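Local coordinates for erythrocyte membrane protein 1 (Plasmodium falciparum, PDB 6S8T) that binds the host receptor ICAM-1 through this DBLbeta domain, helping Plasmodium falciparum-infected erythrocytes adhere to host cells, at residues A[90-95]-A[302-307]. Residues are numbered along the deposited sequence; the frame is centred on the assembly and turned at random.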
loop_
_atom_site.group_PDB
_atom_site.type_symbol
_atom_site.label_atom_id
_atom_site.label_comp_id
_atom_site.label_asym_id
_atom_site.label_seq_id
_atom_site.Cartn_x
_atom_site.Cartn_y
_atom_site.Cartn_z
ATOM N N PHE A 90 -7.682 -10.286 -4.091
ATOM C CA PHE A 90 -6.376 -10.791 -4.496
ATOM C C PHE A 90 -6.479 -11.651 -5.748
ATOM O O PHE A 90 -5.696 -12.586 -5.935
ATOM C CB PHE A 90 -5.710 -11.563 -3.355
ATOM C CG PHE A 90 -5.324 -10.697 -2.183
ATOM C CD1 PHE A 90 -4.251 -9.822 -2.277
ATOM C CD2 PHE A 90 -6.032 -10.758 -0.992
ATOM C CE1 PHE A 90 -3.891 -9.022 -1.205
ATOM C CE2 PHE A 90 -5.678 -9.964 0.083
ATOM C CZ PHE A 90 -4.606 -9.093 -0.024
ATOM N N LYS A 91 -7.433 -11.339 -6.620
ATOM C CA LYS A 91 -7.576 -12.034 -7.891
ATOM C C LYS A 91 -6.696 -11.367 -8.943
ATOM O O LYS A 91 -6.691 -10.138 -9.073
ATOM C CB LYS A 91 -9.036 -12.040 -8.343
ATOM C CG LYS A 91 -9.283 -12.860 -9.594
ATOM C CD LYS A 91 -10.759 -12.890 -9.963
ATOM C CE LYS A 91 -10.986 -13.670 -11.248
ATOM N NZ LYS A 91 -12.417 -13.683 -11.644
ATOM N N ILE A 92 -5.950 -12.185 -9.685
ATOM C CA ILE A 92 -5.085 -11.680 -10.746
ATOM C C ILE A 92 -5.941 -11.082 -11.856
ATOM O O ILE A 92 -6.895 -11.710 -12.333
ATOM C CB ILE A 92 -4.183 -12.806 -11.279
ATOM C CG1 ILE A 92 -3.132 -13.197 -10.237
ATOM C CG2 ILE A 92 -3.516 -12.398 -12.584
ATOM C CD1 ILE A 92 -2.238 -14.340 -10.674
ATOM N N GLY A 93 -5.608 -9.861 -12.268
ATOM C CA GLY A 93 -6.303 -9.191 -13.346
ATOM C C GLY A 93 -7.329 -8.163 -12.913
ATOM O O GLY A 93 -7.889 -7.478 -13.779
ATOM N N THR A 94 -7.599 -8.037 -11.613
ATOM C CA THR A 94 -8.545 -7.036 -11.135
ATOM C C THR A 94 -8.035 -5.634 -11.447
ATOM O O THR A 94 -6.914 -5.272 -11.081
ATOM C CB THR A 94 -8.774 -7.190 -9.628
ATOM O OG1 THR A 94 -9.377 -8.463 -9.356
ATOM C CG2 THR A 94 -9.682 -6.083 -9.109
ATOM N N GLU A 95 -8.866 -4.845 -12.125
ATOM C CA GLU A 95 -8.465 -3.515 -12.566
ATOM C C GLU A 95 -8.555 -2.519 -11.415
ATOM O O GLU A 95 -9.588 -2.414 -10.747
ATOM C CB GLU A 95 -9.339 -3.063 -13.736
ATOM C CG GLU A 95 -9.215 -3.950 -14.972
ATOM C CD GLU A 95 -10.299 -3.686 -16.007
ATOM O OE1 GLU A 95 -11.262 -2.953 -15.698
ATOM O OE2 GLU A 95 -10.188 -4.220 -17.133
ATOM N N ALA A 302 3.022 -2.279 -9.767
ATOM C CA ALA A 302 3.911 -2.966 -10.696
ATOM C C ALA A 302 3.906 -4.473 -10.460
ATOM O O ALA A 302 4.007 -5.253 -11.415
ATOM C CB ALA A 302 5.330 -2.409 -10.579
ATOM N N GLU A 303 3.791 -4.902 -9.201
ATOM C CA GLU A 303 3.768 -6.335 -8.914
ATOM C C GLU A 303 2.521 -6.990 -9.498
ATOM O O GLU A 303 2.604 -8.053 -10.126
ATOM C CB GLU A 303 3.849 -6.588 -7.404
ATOM C CG GLU A 303 3.671 -8.064 -7.034
ATOM C CD GLU A 303 3.771 -8.343 -5.539
ATOM O OE1 GLU A 303 3.784 -7.386 -4.738
ATOM O OE2 GLU A 303 3.832 -9.534 -5.165
ATOM N N TRP A 304 1.353 -6.367 -9.310
ATOM C CA TRP A 304 0.115 -6.953 -9.810
ATOM C C TRP A 304 -0.052 -6.790 -11.317
ATOM O O TRP A 304 -0.780 -7.579 -11.929
ATOM C CB TRP A 304 -1.088 -6.366 -9.065
ATOM C CG TRP A 304 -1.204 -6.945 -7.689
ATOM C CD1 TRP A 304 -0.713 -6.415 -6.529
ATOM C CD2 TRP A 304 -1.806 -8.199 -7.333
ATOM N NE1 TRP A 304 -0.988 -7.252 -5.472
ATOM C CE2 TRP A 304 -1.660 -8.352 -5.938
ATOM C CE3 TRP A 304 -2.466 -9.199 -8.055
ATOM C CZ2 TRP A 304 -2.149 -9.461 -5.253
ATOM C CZ3 TRP A 304 -2.950 -10.304 -7.374
ATOM C CH2 TRP A 304 -2.790 -10.427 -5.988
ATOM N N PHE A 305 0.609 -5.802 -11.928
ATOM C CA PHE A 305 0.662 -5.757 -13.386
ATOM C C PHE A 305 1.456 -6.930 -13.939
ATOM O O PHE A 305 1.088 -7.505 -14.971
ATOM C CB PHE A 305 1.282 -4.446 -13.873
ATOM C CG PHE A 305 1.748 -4.506 -15.305
ATOM C CD1 PHE A 305 0.840 -4.381 -16.345
ATOM C CD2 PHE A 305 3.087 -4.715 -15.611
ATOM C CE1 PHE A 305 1.256 -4.449 -17.665
ATOM C CE2 PHE A 305 3.509 -4.785 -16.930
ATOM C CZ PHE A 305 2.592 -4.652 -17.958
ATOM N N CYS A 306 2.562 -7.286 -13.276
ATOM C CA CYS A 306 3.377 -8.395 -13.756
ATOM C C CYS A 306 2.670 -9.734 -13.583
ATOM O O CYS A 306 2.867 -10.641 -14.398
ATOM C CB CYS A 306 4.734 -8.400 -13.048
ATOM S SG CYS A 306 5.907 -7.152 -13.683
ATOM N N LYS A 307 1.846 -9.879 -12.541
ATOM C CA LYS A 307 1.064 -11.105 -12.392
ATOM C C LYS A 307 0.035 -11.240 -13.507
ATOM O O LYS A 307 -0.153 -12.332 -14.055
ATOM C CB LYS A 307 0.373 -11.136 -11.027
ATOM C CG LYS A 307 1.306 -11.337 -9.850
ATOM C CD LYS A 307 0.530 -11.379 -8.538
ATOM C CE LYS A 307 1.404 -11.865 -7.394
ATOM N NZ LYS A 307 1.849 -13.277 -7.607
HETATM O O HOH W 1 -3.545 -8.209 -11.342
#
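Ile-92, in a type II beta turn running from Lys-91 to Thr-94, approaches Lys-307 on helix 293-319 with their CA atoms 6.4 Å apart. Gly-93 occupies the third turn position at phi 100°, where a CB would collide with the preceding carbonyl O. Its N donates to a water at 2.8 Å, and that water donates to Trp-304 O at 2.9 Å, so a water bridge ties the turn to the helix backbone. On the helix side the indole carries most of the contact. Its six-membered ring reaches the loop: CZ2 of Trp-304 meets CD1 of Phe-90 at 3.7 Å, lying at the edge of the phenyl ring and in its plane, while CH2 of Trp-304 touches Phe-90 O at 3.6 Å. Ile-92 reaches two helix residues about one turn apart, touching both. With CG1 anti to its carbonyl carbon (chi1 -70°), it sets that methylene 4.1 Å from both Trp-304 CZ3 and Lys-307 CB, and CG2 rests against Lys-307 O. The lysine aliphatic chain sets CD above one indole face, toward the rim, before NZ reaches its salt bridge with Glu-429. Tyr-160 of helix 137-163 touches Phe-90, Trp-304 and Lys-307. The arrangement exemplifies a loop packed onto the helical scaffold of a Duffy-binding-like domain.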